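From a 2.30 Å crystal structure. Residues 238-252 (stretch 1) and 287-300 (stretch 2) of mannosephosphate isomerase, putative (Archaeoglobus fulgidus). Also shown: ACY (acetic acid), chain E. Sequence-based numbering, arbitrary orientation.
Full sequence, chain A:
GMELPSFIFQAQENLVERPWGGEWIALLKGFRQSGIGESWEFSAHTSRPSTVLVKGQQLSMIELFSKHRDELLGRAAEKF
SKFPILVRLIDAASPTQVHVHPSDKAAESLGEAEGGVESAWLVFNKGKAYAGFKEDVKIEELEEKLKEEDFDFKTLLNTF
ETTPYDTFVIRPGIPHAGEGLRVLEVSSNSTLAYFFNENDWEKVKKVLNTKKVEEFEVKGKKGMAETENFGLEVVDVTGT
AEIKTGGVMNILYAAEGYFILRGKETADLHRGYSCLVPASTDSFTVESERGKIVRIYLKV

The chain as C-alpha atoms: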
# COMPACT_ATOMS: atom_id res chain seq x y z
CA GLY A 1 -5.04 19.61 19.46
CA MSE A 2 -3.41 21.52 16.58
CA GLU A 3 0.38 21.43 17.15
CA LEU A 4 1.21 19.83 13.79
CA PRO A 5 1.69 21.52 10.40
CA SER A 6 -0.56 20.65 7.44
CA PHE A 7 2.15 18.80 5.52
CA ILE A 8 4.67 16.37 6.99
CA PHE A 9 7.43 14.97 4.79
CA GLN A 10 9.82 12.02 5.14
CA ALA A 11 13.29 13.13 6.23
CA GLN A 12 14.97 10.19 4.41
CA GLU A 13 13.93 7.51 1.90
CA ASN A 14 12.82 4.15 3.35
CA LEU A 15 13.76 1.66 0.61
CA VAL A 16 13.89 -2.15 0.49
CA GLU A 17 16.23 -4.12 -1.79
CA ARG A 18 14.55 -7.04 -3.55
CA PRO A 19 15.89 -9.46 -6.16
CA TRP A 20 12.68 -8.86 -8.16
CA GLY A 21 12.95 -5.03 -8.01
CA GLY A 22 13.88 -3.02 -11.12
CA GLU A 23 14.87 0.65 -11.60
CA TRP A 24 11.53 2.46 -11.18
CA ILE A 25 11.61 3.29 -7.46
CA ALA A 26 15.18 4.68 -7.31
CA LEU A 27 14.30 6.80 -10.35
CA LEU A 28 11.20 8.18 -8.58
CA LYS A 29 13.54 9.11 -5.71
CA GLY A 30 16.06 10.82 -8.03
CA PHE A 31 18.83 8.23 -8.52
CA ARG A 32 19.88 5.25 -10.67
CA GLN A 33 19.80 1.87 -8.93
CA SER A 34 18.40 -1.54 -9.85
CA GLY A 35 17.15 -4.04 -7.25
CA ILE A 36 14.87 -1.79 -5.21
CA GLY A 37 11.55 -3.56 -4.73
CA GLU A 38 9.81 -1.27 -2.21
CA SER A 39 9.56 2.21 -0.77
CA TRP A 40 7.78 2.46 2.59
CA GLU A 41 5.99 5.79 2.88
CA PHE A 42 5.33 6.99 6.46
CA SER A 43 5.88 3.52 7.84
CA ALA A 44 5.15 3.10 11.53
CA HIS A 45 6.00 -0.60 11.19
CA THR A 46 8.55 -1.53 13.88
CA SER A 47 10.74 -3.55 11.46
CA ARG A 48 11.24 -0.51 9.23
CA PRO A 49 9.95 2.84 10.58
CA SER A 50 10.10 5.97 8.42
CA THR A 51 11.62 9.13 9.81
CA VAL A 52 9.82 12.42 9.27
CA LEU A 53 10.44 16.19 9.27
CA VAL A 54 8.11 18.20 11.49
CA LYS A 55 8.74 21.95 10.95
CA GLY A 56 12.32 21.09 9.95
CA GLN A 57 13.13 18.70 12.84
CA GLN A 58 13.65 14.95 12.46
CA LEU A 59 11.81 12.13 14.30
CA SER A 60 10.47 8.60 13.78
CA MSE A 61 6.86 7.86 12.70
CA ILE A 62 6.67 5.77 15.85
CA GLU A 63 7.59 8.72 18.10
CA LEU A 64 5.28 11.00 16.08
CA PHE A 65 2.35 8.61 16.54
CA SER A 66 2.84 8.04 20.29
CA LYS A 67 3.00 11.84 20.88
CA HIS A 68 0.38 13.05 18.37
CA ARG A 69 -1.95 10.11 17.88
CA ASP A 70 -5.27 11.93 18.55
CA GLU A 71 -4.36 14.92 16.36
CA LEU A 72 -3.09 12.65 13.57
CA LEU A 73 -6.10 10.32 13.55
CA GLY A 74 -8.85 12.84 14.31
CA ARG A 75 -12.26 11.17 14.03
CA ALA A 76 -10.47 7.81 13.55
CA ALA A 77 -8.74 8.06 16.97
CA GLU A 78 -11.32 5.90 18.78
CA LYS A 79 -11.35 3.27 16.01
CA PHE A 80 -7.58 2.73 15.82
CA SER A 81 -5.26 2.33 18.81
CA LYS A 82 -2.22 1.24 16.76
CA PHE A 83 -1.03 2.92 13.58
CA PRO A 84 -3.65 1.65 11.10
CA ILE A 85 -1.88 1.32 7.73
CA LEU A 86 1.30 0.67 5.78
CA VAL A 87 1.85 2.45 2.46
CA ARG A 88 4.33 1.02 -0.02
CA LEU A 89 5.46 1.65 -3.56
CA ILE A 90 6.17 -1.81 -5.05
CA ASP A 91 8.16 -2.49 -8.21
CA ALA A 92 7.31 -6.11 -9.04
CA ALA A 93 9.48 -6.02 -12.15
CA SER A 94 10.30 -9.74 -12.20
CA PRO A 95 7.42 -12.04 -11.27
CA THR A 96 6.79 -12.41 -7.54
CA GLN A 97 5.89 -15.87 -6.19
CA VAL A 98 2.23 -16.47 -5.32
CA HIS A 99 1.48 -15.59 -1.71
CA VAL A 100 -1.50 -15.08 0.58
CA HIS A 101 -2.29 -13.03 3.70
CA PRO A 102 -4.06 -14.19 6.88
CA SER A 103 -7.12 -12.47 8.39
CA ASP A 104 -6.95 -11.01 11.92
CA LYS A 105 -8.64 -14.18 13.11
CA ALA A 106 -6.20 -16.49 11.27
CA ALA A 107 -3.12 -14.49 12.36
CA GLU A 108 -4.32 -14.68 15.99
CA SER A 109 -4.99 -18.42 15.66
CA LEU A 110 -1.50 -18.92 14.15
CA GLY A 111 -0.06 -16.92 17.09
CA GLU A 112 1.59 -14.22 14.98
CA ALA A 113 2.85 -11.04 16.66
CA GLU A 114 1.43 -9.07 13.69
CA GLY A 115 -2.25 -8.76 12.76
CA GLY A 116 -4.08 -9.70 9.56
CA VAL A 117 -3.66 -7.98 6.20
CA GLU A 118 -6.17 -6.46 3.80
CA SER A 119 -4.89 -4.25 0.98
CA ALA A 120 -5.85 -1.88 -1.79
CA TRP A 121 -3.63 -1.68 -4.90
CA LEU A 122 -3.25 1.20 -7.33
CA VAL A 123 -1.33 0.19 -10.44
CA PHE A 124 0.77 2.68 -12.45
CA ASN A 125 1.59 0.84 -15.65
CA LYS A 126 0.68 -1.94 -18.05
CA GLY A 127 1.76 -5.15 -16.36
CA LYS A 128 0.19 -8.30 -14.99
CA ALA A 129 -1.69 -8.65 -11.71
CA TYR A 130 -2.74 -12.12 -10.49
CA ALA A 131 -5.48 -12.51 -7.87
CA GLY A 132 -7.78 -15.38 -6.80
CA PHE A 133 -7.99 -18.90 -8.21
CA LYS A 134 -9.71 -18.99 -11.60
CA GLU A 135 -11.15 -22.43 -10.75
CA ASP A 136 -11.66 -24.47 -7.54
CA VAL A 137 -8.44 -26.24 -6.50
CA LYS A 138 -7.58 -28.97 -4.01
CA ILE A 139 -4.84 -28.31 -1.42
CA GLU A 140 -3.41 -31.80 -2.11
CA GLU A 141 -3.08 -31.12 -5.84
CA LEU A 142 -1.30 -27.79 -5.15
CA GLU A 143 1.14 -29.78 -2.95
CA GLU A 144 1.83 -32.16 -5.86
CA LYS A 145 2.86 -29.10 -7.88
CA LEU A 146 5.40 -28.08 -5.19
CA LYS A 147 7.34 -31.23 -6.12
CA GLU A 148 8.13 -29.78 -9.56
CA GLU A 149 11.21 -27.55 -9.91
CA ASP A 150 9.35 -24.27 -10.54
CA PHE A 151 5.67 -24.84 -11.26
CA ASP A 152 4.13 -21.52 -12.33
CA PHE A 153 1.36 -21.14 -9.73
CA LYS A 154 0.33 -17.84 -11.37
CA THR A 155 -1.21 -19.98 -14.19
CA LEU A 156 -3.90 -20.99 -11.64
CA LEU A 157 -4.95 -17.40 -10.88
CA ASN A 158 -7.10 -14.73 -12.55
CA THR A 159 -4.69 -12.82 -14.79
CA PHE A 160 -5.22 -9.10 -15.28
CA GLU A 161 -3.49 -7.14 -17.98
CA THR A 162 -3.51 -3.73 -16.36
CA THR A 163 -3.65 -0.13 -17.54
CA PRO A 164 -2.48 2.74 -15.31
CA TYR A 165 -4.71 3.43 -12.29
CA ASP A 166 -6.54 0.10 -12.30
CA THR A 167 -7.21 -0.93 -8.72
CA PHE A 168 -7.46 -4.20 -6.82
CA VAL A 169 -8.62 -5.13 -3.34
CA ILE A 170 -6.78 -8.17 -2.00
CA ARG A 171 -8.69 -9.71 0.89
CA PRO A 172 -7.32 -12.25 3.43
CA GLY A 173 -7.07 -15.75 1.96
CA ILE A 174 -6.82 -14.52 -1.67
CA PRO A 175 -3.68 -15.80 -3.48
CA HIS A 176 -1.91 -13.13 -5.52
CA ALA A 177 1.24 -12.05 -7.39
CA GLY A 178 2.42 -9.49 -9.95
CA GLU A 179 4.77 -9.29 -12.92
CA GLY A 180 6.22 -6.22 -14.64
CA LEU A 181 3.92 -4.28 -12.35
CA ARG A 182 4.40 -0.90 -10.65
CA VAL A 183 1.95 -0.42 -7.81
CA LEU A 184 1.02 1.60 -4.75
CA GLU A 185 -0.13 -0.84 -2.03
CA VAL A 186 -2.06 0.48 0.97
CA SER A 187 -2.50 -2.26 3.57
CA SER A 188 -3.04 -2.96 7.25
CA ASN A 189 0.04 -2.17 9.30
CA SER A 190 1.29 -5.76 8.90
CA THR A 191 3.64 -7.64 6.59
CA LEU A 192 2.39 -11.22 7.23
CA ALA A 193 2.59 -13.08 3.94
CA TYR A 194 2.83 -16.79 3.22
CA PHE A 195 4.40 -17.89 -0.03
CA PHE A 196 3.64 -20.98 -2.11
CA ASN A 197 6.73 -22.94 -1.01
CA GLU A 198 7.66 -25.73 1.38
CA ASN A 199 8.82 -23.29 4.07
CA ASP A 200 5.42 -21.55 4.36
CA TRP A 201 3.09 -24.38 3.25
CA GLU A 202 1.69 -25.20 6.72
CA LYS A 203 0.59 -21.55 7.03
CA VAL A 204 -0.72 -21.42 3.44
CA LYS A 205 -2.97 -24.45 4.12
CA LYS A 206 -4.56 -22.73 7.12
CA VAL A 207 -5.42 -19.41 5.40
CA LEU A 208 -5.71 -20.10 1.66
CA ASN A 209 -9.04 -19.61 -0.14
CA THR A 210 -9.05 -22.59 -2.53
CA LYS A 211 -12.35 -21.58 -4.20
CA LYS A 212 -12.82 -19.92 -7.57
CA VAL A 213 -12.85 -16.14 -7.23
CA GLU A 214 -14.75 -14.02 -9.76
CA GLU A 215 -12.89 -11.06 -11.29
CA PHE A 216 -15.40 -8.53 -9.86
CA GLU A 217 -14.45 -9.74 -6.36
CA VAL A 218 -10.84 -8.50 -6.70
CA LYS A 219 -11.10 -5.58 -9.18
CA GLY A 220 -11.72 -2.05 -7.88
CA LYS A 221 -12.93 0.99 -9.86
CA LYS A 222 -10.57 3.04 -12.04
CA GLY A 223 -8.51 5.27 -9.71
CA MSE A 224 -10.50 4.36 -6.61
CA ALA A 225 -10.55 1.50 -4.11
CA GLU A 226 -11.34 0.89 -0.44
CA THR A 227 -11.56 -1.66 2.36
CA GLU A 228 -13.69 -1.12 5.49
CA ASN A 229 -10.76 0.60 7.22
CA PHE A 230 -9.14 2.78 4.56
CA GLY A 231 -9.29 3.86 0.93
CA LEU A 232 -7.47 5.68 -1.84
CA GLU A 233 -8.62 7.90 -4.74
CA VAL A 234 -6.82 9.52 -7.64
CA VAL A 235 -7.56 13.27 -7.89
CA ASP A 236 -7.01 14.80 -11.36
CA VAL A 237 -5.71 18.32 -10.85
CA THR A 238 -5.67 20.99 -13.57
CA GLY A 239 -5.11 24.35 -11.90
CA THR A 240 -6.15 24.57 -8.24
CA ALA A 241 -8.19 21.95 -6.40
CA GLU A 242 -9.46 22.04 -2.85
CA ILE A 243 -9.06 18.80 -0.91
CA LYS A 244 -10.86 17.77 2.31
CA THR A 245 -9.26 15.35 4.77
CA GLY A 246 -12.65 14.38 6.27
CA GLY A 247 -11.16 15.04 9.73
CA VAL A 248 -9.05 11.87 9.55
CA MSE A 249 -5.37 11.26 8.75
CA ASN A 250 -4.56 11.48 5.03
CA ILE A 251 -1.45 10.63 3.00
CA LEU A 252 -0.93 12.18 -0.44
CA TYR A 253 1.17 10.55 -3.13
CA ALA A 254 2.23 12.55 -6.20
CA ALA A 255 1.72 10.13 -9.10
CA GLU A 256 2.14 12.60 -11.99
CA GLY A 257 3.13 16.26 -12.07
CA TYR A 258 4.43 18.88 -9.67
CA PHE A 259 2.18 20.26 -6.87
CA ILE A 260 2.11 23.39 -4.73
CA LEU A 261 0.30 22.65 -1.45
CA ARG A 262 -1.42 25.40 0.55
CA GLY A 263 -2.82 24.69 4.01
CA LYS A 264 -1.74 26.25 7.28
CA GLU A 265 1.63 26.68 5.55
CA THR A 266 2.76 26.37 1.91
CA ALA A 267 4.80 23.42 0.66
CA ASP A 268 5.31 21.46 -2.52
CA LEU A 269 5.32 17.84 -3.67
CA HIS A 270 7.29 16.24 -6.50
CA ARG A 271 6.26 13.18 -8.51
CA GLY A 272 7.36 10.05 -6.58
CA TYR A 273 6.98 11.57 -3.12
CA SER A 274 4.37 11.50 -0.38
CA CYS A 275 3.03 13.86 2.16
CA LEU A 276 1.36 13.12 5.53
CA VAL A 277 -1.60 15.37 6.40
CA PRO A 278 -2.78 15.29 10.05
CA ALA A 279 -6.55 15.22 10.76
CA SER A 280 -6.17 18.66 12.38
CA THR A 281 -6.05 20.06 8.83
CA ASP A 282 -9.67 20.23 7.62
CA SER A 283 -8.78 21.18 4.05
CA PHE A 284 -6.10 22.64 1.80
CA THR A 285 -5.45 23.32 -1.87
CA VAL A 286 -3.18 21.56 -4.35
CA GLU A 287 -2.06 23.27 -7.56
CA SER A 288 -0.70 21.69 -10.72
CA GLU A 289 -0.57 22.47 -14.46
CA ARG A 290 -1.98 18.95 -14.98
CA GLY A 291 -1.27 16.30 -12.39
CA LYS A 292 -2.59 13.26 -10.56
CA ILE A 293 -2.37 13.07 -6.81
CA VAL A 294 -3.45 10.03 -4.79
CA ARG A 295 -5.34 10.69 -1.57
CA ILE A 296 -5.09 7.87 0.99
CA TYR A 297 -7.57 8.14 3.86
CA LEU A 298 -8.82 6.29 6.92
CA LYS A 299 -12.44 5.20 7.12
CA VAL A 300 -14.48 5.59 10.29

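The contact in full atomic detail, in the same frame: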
# COMPACT_ATOMS: atom_id res chain seq x y z
N THR A 238 -6.04 20.07 -12.51
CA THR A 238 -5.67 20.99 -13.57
C THR A 238 -5.95 22.40 -13.06
O THR A 238 -7.09 22.83 -13.04
CB THR A 238 -6.47 20.71 -14.88
OG1 THR A 238 -6.18 19.38 -15.32
CG2 THR A 238 -6.05 21.65 -15.98
N GLY A 239 -4.92 23.10 -12.62
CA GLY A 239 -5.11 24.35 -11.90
C GLY A 239 -5.12 24.07 -10.40
O GLY A 239 -4.31 23.30 -9.90
N THR A 240 -6.08 24.67 -9.69
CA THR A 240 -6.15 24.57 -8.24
C THR A 240 -7.35 23.73 -7.81
O THR A 240 -8.46 23.96 -8.26
CB THR A 240 -6.20 25.97 -7.57
OG1 THR A 240 -5.07 26.74 -8.00
CG2 THR A 240 -6.18 25.87 -6.02
N ALA A 241 -7.11 22.75 -6.94
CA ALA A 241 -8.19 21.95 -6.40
C ALA A 241 -8.15 21.98 -4.89
O ALA A 241 -7.08 21.88 -4.28
CB ALA A 241 -8.10 20.50 -6.90
N GLU A 242 -9.32 22.12 -4.29
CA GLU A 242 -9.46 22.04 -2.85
C GLU A 242 -9.66 20.58 -2.43
O GLU A 242 -10.45 19.86 -3.04
CB GLU A 242 -10.61 22.91 -2.37
CG GLU A 242 -10.81 22.84 -0.86
CD GLU A 242 -11.78 23.86 -0.33
OE1 GLU A 242 -12.90 23.99 -0.88
OE2 GLU A 242 -11.42 24.54 0.63
N ILE A 243 -8.96 20.17 -1.39
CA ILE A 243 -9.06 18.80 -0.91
C ILE A 243 -9.44 18.79 0.56
O ILE A 243 -8.89 19.54 1.36
CB ILE A 243 -7.72 18.04 -1.18
CG1 ILE A 243 -7.48 17.93 -2.69
CG2 ILE A 243 -7.72 16.64 -0.50
CD1 ILE A 243 -6.30 17.07 -3.05
N LYS A 244 -10.41 17.94 0.92
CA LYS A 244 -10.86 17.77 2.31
C LYS A 244 -10.28 16.49 2.88
O LYS A 244 -10.34 15.45 2.23
CB LYS A 244 -12.39 17.68 2.40
CG LYS A 244 -13.15 18.72 1.61
CD LYS A 244 -13.06 20.05 2.29
CE LYS A 244 -14.20 20.95 1.88
NZ LYS A 244 -14.21 22.18 2.75
N THR A 245 -9.75 16.55 4.10
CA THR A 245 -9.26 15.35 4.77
C THR A 245 -10.41 14.45 5.27
O THR A 245 -10.25 13.22 5.35
CB THR A 245 -8.35 15.68 5.98
OG1 THR A 245 -9.07 16.49 6.91
CG2 THR A 245 -7.08 16.40 5.53
N GLY A 246 -11.55 15.06 5.58
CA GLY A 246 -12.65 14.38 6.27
C GLY A 246 -12.42 14.29 7.78
O GLY A 246 -13.10 13.53 8.46
N GLY A 247 -11.46 15.06 8.30
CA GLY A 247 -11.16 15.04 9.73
C GLY A 247 -10.51 13.74 10.20
O GLY A 247 -10.59 13.39 11.37
N VAL A 248 -9.89 13.03 9.26
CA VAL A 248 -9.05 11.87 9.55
C VAL A 248 -7.67 12.07 8.92
O VAL A 248 -7.49 12.93 8.04
CB VAL A 248 -9.66 10.54 9.02
CG1 VAL A 248 -11.05 10.27 9.66
CG2 VAL A 248 -9.76 10.55 7.49
N MSE A 249 -6.69 11.28 9.37
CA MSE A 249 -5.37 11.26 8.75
C MSE A 249 -5.45 10.95 7.25
O MSE A 249 -6.17 10.02 6.83
CB MSE A 249 -4.50 10.21 9.43
CG MSE A 249 -3.01 10.38 9.21
SE MSE A 249 -2.00 8.78 9.89
CE MSE A 249 -2.46 7.51 8.44
N ASN A 250 -4.73 11.73 6.45
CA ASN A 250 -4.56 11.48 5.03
C ASN A 250 -3.06 11.35 4.70
O ASN A 250 -2.20 11.89 5.42
CB ASN A 250 -5.16 12.60 4.17
CG ASN A 250 -6.70 12.58 4.12
OD1 ASN A 250 -7.38 12.20 5.08
ND2 ASN A 250 -7.24 13.02 3.02
N ILE A 251 -2.77 10.63 3.62
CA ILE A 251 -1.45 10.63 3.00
C ILE A 251 -1.67 10.93 1.53
O ILE A 251 -2.58 10.39 0.91
CB ILE A 251 -0.68 9.27 3.22
CG1 ILE A 251 -0.21 9.14 4.68
CG2 ILE A 251 0.53 9.15 2.26
CD1 ILE A 251 0.30 7.74 5.07
N LEU A 252 -0.86 11.82 0.98
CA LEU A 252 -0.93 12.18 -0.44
C LEU A 252 0.27 11.59 -1.15
O LEU A 252 1.39 11.69 -0.65
CB LEU A 252 -0.90 13.71 -0.61
CG LEU A 252 -1.91 14.55 0.16
CD1 LEU A 252 -1.58 16.05 -0.01
CD2 LEU A 252 -3.36 14.24 -0.27
N GLU A 287 -2.09 22.59 -6.28
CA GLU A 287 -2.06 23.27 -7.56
C GLU A 287 -1.06 22.64 -8.51
O GLU A 287 0.12 22.47 -8.17
CB GLU A 287 -1.76 24.76 -7.38
CG GLU A 287 -1.94 25.55 -8.65
CD GLU A 287 -1.22 26.88 -8.62
OE1 GLU A 287 -0.45 27.13 -7.66
OE2 GLU A 287 -1.43 27.70 -9.54
N SER A 288 -1.52 22.35 -9.72
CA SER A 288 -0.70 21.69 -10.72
C SER A 288 -1.18 22.07 -12.11
O SER A 288 -2.38 22.23 -12.34
CB SER A 288 -0.80 20.17 -10.53
OG SER A 288 0.07 19.49 -11.41
N GLU A 289 -0.24 22.24 -13.04
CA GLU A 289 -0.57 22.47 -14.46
C GLU A 289 -1.53 21.37 -14.98
O GLU A 289 -2.57 21.66 -15.57
CB GLU A 289 0.72 22.45 -15.27
CG GLU A 289 0.61 23.01 -16.68
CD GLU A 289 1.95 23.04 -17.38
OE1 GLU A 289 2.18 23.96 -18.20
OE2 GLU A 289 2.79 22.17 -17.08
N ARG A 290 -1.14 20.12 -14.75
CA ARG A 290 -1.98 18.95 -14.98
C ARG A 290 -1.28 17.82 -14.25
O ARG A 290 -0.19 17.41 -14.65
CB ARG A 290 -2.16 18.60 -16.47
CG ARG A 290 -3.18 17.48 -16.71
CD ARG A 290 -3.10 16.84 -18.12
NE ARG A 290 -1.73 16.40 -18.44
CZ ARG A 290 -1.13 15.31 -17.97
NH1 ARG A 290 -1.78 14.47 -17.15
NH2 ARG A 290 0.13 15.04 -18.32
N GLY A 291 -1.89 17.34 -13.19
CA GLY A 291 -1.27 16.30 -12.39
C GLY A 291 -2.29 15.33 -11.83
O GLY A 291 -3.50 15.53 -11.93
N LYS A 292 -1.77 14.26 -11.23
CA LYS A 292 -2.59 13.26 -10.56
C LYS A 292 -2.00 13.02 -9.20
O LYS A 292 -0.82 12.68 -9.07
CB LYS A 292 -2.66 11.95 -11.36
CG LYS A 292 -3.29 12.15 -12.73
CD LYS A 292 -3.52 10.84 -13.43
CE LYS A 292 -3.77 11.08 -14.91
NZ LYS A 292 -5.11 11.64 -15.14
N ILE A 293 -2.82 13.23 -8.18
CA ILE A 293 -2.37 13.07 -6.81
C ILE A 293 -3.29 12.02 -6.17
O ILE A 293 -4.50 12.04 -6.37
CB ILE A 293 -2.34 14.45 -6.05
CG1 ILE A 293 -1.59 14.35 -4.71
CG2 ILE A 293 -3.75 15.07 -5.91
CD1 ILE A 293 -1.18 15.72 -4.13
N VAL A 294 -2.69 11.08 -5.44
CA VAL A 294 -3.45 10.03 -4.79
C VAL A 294 -3.72 10.45 -3.35
O VAL A 294 -2.78 10.79 -2.62
CB VAL A 294 -2.68 8.68 -4.81
CG1 VAL A 294 -3.55 7.55 -4.20
CG2 VAL A 294 -2.22 8.33 -6.24
N ARG A 295 -4.98 10.44 -2.95
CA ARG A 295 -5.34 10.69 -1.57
C ARG A 295 -5.65 9.36 -0.87
O ARG A 295 -6.55 8.63 -1.28
CB ARG A 295 -6.54 11.63 -1.48
CG ARG A 295 -6.81 12.13 -0.08
CD ARG A 295 -8.03 13.04 -0.01
NE ARG A 295 -9.29 12.33 -0.23
CZ ARG A 295 -10.11 11.91 0.72
NH1 ARG A 295 -11.24 11.28 0.38
NH2 ARG A 295 -9.85 12.12 2.01
N ILE A 296 -4.91 9.07 0.19
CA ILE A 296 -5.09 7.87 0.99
C ILE A 296 -5.74 8.32 2.30
O ILE A 296 -5.29 9.28 2.91
CB ILE A 296 -3.73 7.13 1.22
CG1 ILE A 296 -3.06 6.82 -0.13
CG2 ILE A 296 -3.91 5.86 2.08
CD1 ILE A 296 -1.54 6.52 -0.05
N TYR A 297 -6.81 7.67 2.71
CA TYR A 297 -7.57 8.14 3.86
C TYR A 297 -8.03 6.97 4.71
O TYR A 297 -8.18 5.85 4.23
CB TYR A 297 -8.78 8.99 3.40
CG TYR A 297 -9.65 8.28 2.40
CD1 TYR A 297 -10.71 7.47 2.82
CD2 TYR A 297 -9.40 8.39 1.02
CE1 TYR A 297 -11.50 6.80 1.91
CE2 TYR A 297 -10.19 7.73 0.10
CZ TYR A 297 -11.24 6.93 0.55
OH TYR A 297 -12.05 6.26 -0.35
N LEU A 298 -8.25 7.26 5.99
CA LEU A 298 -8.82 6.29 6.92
C LEU A 298 -10.34 6.36 6.83
O LEU A 298 -10.90 7.40 6.48
CB LEU A 298 -8.33 6.56 8.34
CG LEU A 298 -6.82 6.64 8.54
CD1 LEU A 298 -6.50 6.88 10.01
CD2 LEU A 298 -6.09 5.37 8.01
N LYS A 299 -10.99 5.25 7.10
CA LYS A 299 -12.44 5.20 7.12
C LYS A 299 -12.92 4.91 8.53
O LYS A 299 -12.40 4.03 9.22
CB LYS A 299 -12.95 4.14 6.15
CG LYS A 299 -12.87 4.55 4.70
CD LYS A 299 -13.22 3.40 3.79
CE LYS A 299 -14.71 3.09 3.81
NZ LYS A 299 -15.00 1.81 3.12
N VAL A 300 -13.92 5.67 8.95
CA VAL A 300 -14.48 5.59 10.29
C VAL A 300 -16.01 5.50 10.19
O VAL A 300 -16.59 4.44 10.44
CB VAL A 300 -14.09 6.83 11.13
CG1 VAL A 300 -14.72 8.08 10.54
CG2 VAL A 300 -14.53 6.65 12.58
C ACY E . -7.28 8.76 -13.41
O ACY E . -6.50 8.93 -14.37
OXT ACY E . -7.70 9.68 -12.67
CH3 ACY E . -7.74 7.37 -13.13
O HOH W 1 -4.63 27.84 -10.38
O HOH W 2 -11.85 11.15 3.99

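The apolar centre of this contact lies where strand 250-252 runs antiparallel to strand 291-298, their axes 4.7 Å apart at closest approach. Leu-298 and Val-248 point toward each other's stretch and meet with Val-248 CB 4.3 Å from Leu-298 CB. Val-248 CG2 also reaches the backbone, 3.5 Å from Leu-298 O, so this valine packs on main chain as well as side chain. The next residue, the selenomethionine Met-249, adds to the same leucine: its CB is 3.9 Å from Leu-298 CD1.

Further along, side chains alternate between the two faces of the sheet. Ile-251 and Ile-296 form a bridge and share one face, with Ile-251 CG2 4.1 Å from Ile-296 CD1. The other face carries Asn-250, Leu-252, Arg-295 and Tyr-297. Here Leu-252 CB lies 4.1 Å from Ile-293 CD1, and Ile-293 CG2 in turn lies 4.3 Å from Ile-243 CD1. Ile-243 thus bridges a gap that backbone pairing does not, since the axes of strands 240-244 and 291-298 come no closer than 10.2 Å.

The isoleucine pair is also where the backbones lock. Ile-251 N donates to Ile-296 O at 2.9 Å, and Ile-296 N donates to Ile-251 O at 2.8 Å. The flanking pairs lack such bonds, but CA-H...O contacts support them: Asn-250 CA to Ile-296 O at 3.1 Å and Leu-252 CA to Val-294 O at 3.2 Å.

Arg-295 carries the contact from apolar to polar. Its aliphatic part packs on carbon, with CD 3.6 Å from Ile-243 CG2 and CG 4.0 Å from Leu-252 CD2, while its guanidinium extends to the loop. Lys-244 O sits over one face of that group; Thr-245 O lies near its plane, and a water accepts from Arg-295 NH2 (3.0 Å) and donates to Thr-245 O (2.9 Å). The loop itself is braced by a hydrogen bond from Gly-247 N to Thr-245 OG1, 3.1 Å.

At the far edge a second, short antiparallel pairing repeats the backbone rule. Gly-239 N donates to Ser-288 O at 2.7 Å, and Ser-288 N returns the bond to Gly-239 O at 3.0 Å. With phi/psi of 94/-135, Gly-239 occupies a conformation in which a CB would jam against the preceding carbonyl oxygen, so the backbone itself calls for glycine. Beside it, Thr-240 OG1 approaches Glu-287 CG at 3.4 Å, and a water 2.7 Å from Thr-240 OG1 donates a weak hydrogen bond to Glu-287 OE2 at 3.3 Å.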